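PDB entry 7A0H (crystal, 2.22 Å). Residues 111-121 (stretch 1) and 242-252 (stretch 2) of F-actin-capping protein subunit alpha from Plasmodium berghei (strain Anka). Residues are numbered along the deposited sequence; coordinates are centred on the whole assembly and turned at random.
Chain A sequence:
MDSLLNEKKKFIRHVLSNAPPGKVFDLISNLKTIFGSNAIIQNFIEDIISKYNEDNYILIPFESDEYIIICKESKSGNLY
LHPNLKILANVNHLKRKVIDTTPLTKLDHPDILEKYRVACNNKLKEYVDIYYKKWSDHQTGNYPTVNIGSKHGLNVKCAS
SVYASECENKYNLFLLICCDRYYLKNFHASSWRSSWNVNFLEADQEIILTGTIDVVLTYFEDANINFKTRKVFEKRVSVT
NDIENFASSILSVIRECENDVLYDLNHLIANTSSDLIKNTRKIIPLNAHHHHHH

Stretch 1 (111-121) DILEKYRVACN
Stretch 2, residues 242-252: DIENFASSILS

Two helices of one chain, 112-121 and 243-252, pack against each other. Both continue beyond these stretches. Their axes approach to 8.3 Å, and their N-to-C directions differ by 48°, with a signed crossing angle of -48°. The register is set by three CA-CA pairs: Tyr116 to Ile243 at 5.8 Å, Ala119 to Glu244 at 5.6 Å and Cys120 to Ala247 at 4.6 Å. No hydrogen bond crosses between the stretches. The contact is apolar and aromatic, and it buries 449 Å² in total.

Asp242 (phi/psi -80/121) is the N-cap of the second helix. Its chi1 is t, and OD1 accepts from Asn245 N at 2.7 Å, satisfying an amide in the first turn. Asp111 holds the N-cap position of the other helix.

Ile243 (chi1 m, chi2 t) points toward stretch 1 and has the largest covered area, 110 Å². It is a knob among Ile112, Lys115, Tyr116 and Ala119. Its CD1 lies 3.1 Å from Ile112 CD1, a tight methyl contact; Ile112 (chi1 t, chi2 p) starts sideways, but its end comes nearer. Ile243 CG2 lies 3.5 Å from Lys115 O and 3.7 Å from Ala119 CB. Ile243 CG1 sits over one face of the Tyr116 ring, 4.0 Å from the ring centroid and 15° off the normal. This is a CH-pi contact.

Glu244 (chi1 t, chi2 t) points away; its CA is 4.4 Å from Ala119 CB. Asn245 (chi1 m) makes no contact with stretch 1, but its O accepts from Ser249 OG at 2.9 Å.

Phe246 (chi1 t, chi2 100°) points toward stretch 1. Tyr116 (chi1 m, chi2 -85°) turns its ring edge to the face of Phe246. The centroids are 4.9 Å apart and the planes meet at 82°, with Tyr116 CD1 3.6 Å from Phe246 CD2. Cys120 (chi1 m) lies at the edge of the Phe246 ring, with SG 5.4 Å from its centroid.

Ala247 marks the closest CA pairing. Its CB lies 3.5 Å from Ala119 O, 3.9 Å from Ala119 CB and 3.7 Å from Cys120 N. The small methyl groups of Ala119 and Ala247 meet where the backbones are near.

Ser248 and Ser249 (both chi1 m) make no contact across the pair. Ile250 (chi1 m, chi2 t) brings CD1 to 4.2 Å from Cys120 SG. Leu251 (chi1 -99°, chi2 m) places CD2 4.2 Å from Cys120 O. Ser252 (chi1 t) is out of reach.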

# COMPACT_ATOMS: atom_id res chain seq x y z
N ASP A 111 22.82 2.81 40.40
CA ASP A 111 21.78 2.27 41.26
C ASP A 111 21.26 0.94 40.68
O ASP A 111 21.68 0.48 39.62
CB ASP A 111 20.64 3.26 41.41
CG ASP A 111 19.84 3.44 40.13
OD1 ASP A 111 20.42 3.57 39.03
OD2 ASP A 111 18.59 3.33 40.24
N ILE A 112 20.27 0.35 41.35
CA ILE A 112 19.92 -1.03 41.05
C ILE A 112 19.19 -1.13 39.70
O ILE A 112 19.54 -1.96 38.86
CB ILE A 112 19.18 -1.61 42.26
CG1 ILE A 112 18.81 -3.07 42.05
CG2 ILE A 112 17.90 -0.94 42.56
CD1 ILE A 112 19.99 -3.98 42.14
N LEU A 113 18.29 -0.20 39.41
CA LEU A 113 17.64 -0.17 38.09
C LEU A 113 18.63 -0.26 36.94
O LEU A 113 18.45 -1.01 35.98
CB LEU A 113 16.86 1.13 37.94
CG LEU A 113 16.15 1.34 36.61
CD1 LEU A 113 15.08 0.24 36.46
CD2 LEU A 113 15.55 2.69 36.58
N GLU A 114 19.64 0.58 36.99
CA GLU A 114 20.65 0.53 35.95
C GLU A 114 21.30 -0.84 35.91
O GLU A 114 21.79 -1.27 34.86
CB GLU A 114 21.66 1.68 36.17
CG GLU A 114 22.88 1.76 35.21
CD GLU A 114 22.50 1.94 33.74
OE1 GLU A 114 21.29 2.16 33.47
OE2 GLU A 114 23.42 1.86 32.88
N LYS A 115 21.36 -1.54 37.03
CA LYS A 115 21.99 -2.86 37.00
C LYS A 115 21.09 -3.84 36.26
O LYS A 115 21.56 -4.62 35.41
CB LYS A 115 22.23 -3.32 38.43
CG LYS A 115 23.43 -2.72 39.16
CD LYS A 115 23.61 -3.39 40.56
CE LYS A 115 24.72 -2.75 41.40
NZ LYS A 115 24.35 -2.59 42.86
N TYR A 116 19.78 -3.72 36.44
CA TYR A 116 18.87 -4.51 35.61
C TYR A 116 19.06 -4.19 34.14
O TYR A 116 19.13 -5.12 33.31
CB TYR A 116 17.46 -4.20 36.07
CG TYR A 116 16.98 -4.99 37.27
CD1 TYR A 116 16.43 -6.26 37.12
CD2 TYR A 116 17.09 -4.50 38.54
CE1 TYR A 116 15.95 -7.00 38.22
CE2 TYR A 116 16.62 -5.20 39.62
CZ TYR A 116 16.07 -6.47 39.45
OH TYR A 116 15.61 -7.17 40.49
N ARG A 117 19.15 -2.88 33.79
CA ARG A 117 19.26 -2.45 32.39
C ARG A 117 20.55 -2.96 31.79
O ARG A 117 20.57 -3.43 30.63
CB ARG A 117 19.19 -0.89 32.31
CG ARG A 117 18.99 -0.33 30.81
CD ARG A 117 19.46 1.15 30.61
NE ARG A 117 20.90 1.19 30.72
CZ ARG A 117 21.76 0.77 29.80
NH1 ARG A 117 21.34 0.31 28.62
NH2 ARG A 117 23.05 0.86 30.07
N VAL A 118 21.63 -2.83 32.53
CA VAL A 118 22.92 -3.28 32.00
C VAL A 118 22.84 -4.78 31.70
O VAL A 118 23.21 -5.22 30.59
CB VAL A 118 24.06 -2.94 32.95
CG1 VAL A 118 25.30 -3.65 32.54
CG2 VAL A 118 24.37 -1.33 32.97
N ALA A 119 22.33 -5.57 32.68
CA ALA A 119 22.23 -7.02 32.50
C ALA A 119 21.30 -7.35 31.33
O ALA A 119 21.59 -8.22 30.49
CB ALA A 119 21.69 -7.69 33.78
N CYS A 120 20.13 -6.73 31.30
CA CYS A 120 19.28 -7.00 30.15
C CYS A 120 19.94 -6.58 28.85
O CYS A 120 19.77 -7.27 27.84
CB CYS A 120 17.98 -6.32 30.28
SG CYS A 120 16.84 -6.98 31.55
N ASN A 121 20.78 -5.55 28.88
CA ASN A 121 21.45 -5.09 27.67
C ASN A 121 22.44 -6.14 27.18
O ASN A 121 22.51 -6.45 25.98
CB ASN A 121 22.19 -3.76 27.96
CG ASN A 121 23.06 -3.35 26.82
OD1 ASN A 121 22.56 -2.87 25.81
ND2 ASN A 121 24.36 -3.62 26.92
N ASP A 242 17.97 -12.35 41.59
CA ASP A 242 19.26 -12.37 40.90
C ASP A 242 19.10 -11.66 39.56
O ASP A 242 18.31 -12.12 38.73
CB ASP A 242 19.75 -13.82 40.70
CG ASP A 242 21.08 -13.87 39.93
OD1 ASP A 242 21.04 -13.89 38.68
OD2 ASP A 242 22.16 -13.87 40.56
N ILE A 243 19.89 -10.59 39.34
CA ILE A 243 19.65 -9.64 38.25
C ILE A 243 19.99 -10.27 36.91
O ILE A 243 19.21 -10.20 35.92
CB ILE A 243 20.41 -8.31 38.50
CG1 ILE A 243 19.78 -7.61 39.72
CG2 ILE A 243 20.37 -7.38 37.24
CD1 ILE A 243 20.55 -6.41 40.25
N GLU A 244 21.09 -10.98 36.86
CA GLU A 244 21.47 -11.63 35.63
C GLU A 244 20.50 -12.73 35.23
O GLU A 244 20.12 -12.85 34.04
CB GLU A 244 22.85 -12.20 35.82
CG GLU A 244 23.31 -12.95 34.67
CD GLU A 244 24.75 -13.46 34.79
OE1 GLU A 244 25.55 -12.99 35.66
OE2 GLU A 244 25.03 -14.41 34.02
N ASN A 245 20.04 -13.51 36.19
CA ASN A 245 19.09 -14.57 35.86
C ASN A 245 17.79 -13.97 35.36
O ASN A 245 17.11 -14.54 34.50
CB ASN A 245 18.80 -15.45 37.08
CG ASN A 245 19.97 -16.39 37.46
OD1 ASN A 245 20.95 -16.55 36.72
ND2 ASN A 245 19.85 -17.00 38.67
N PHE A 246 17.40 -12.83 35.95
CA PHE A 246 16.25 -12.04 35.49
C PHE A 246 16.35 -11.70 33.99
O PHE A 246 15.45 -11.99 33.23
CB PHE A 246 16.15 -10.77 36.37
CG PHE A 246 14.99 -9.78 36.01
CD1 PHE A 246 13.80 -9.79 36.73
CD2 PHE A 246 15.13 -8.86 34.95
CE1 PHE A 246 12.76 -8.90 36.45
CE2 PHE A 246 14.07 -8.00 34.60
CZ PHE A 246 12.90 -7.97 35.38
N ALA A 247 17.52 -11.24 33.56
CA ALA A 247 17.77 -10.87 32.17
C ALA A 247 17.68 -12.10 31.28
O ALA A 247 17.02 -12.10 30.20
CB ALA A 247 19.17 -10.19 32.13
N SER A 248 18.30 -13.19 31.71
CA SER A 248 18.27 -14.45 30.95
C SER A 248 16.85 -14.95 30.78
O SER A 248 16.48 -15.37 29.68
CB SER A 248 19.15 -15.49 31.65
OG SER A 248 20.53 -15.32 31.28
N SER A 249 15.99 -14.84 31.81
CA SER A 249 14.62 -15.33 31.69
C SER A 249 13.82 -14.51 30.67
O SER A 249 13.13 -15.07 29.82
CB SER A 249 13.85 -15.28 33.03
OG SER A 249 14.55 -15.89 34.09
N ILE A 250 13.91 -13.18 30.76
CA ILE A 250 13.28 -12.32 29.75
C ILE A 250 13.81 -12.66 28.36
O ILE A 250 13.04 -12.91 27.43
CB ILE A 250 13.55 -10.84 30.07
CG1 ILE A 250 12.78 -10.45 31.29
CG2 ILE A 250 13.04 -9.95 28.87
CD1 ILE A 250 13.23 -9.15 31.78
N LEU A 251 15.14 -12.75 28.24
CA LEU A 251 15.68 -13.08 26.94
C LEU A 251 15.24 -14.46 26.47
O LEU A 251 15.06 -14.63 25.26
CB LEU A 251 17.22 -12.99 26.91
CG LEU A 251 17.56 -11.56 26.24
CD1 LEU A 251 16.97 -11.39 24.81
CD2 LEU A 251 17.07 -10.46 27.18
N SER A 252 14.92 -15.43 27.37
CA SER A 252 14.50 -16.76 26.85
C SER A 252 13.12 -16.68 26.21
O SER A 252 12.86 -17.32 25.19
CB SER A 252 14.53 -17.87 27.94
OG SER A 252 13.84 -19.04 27.47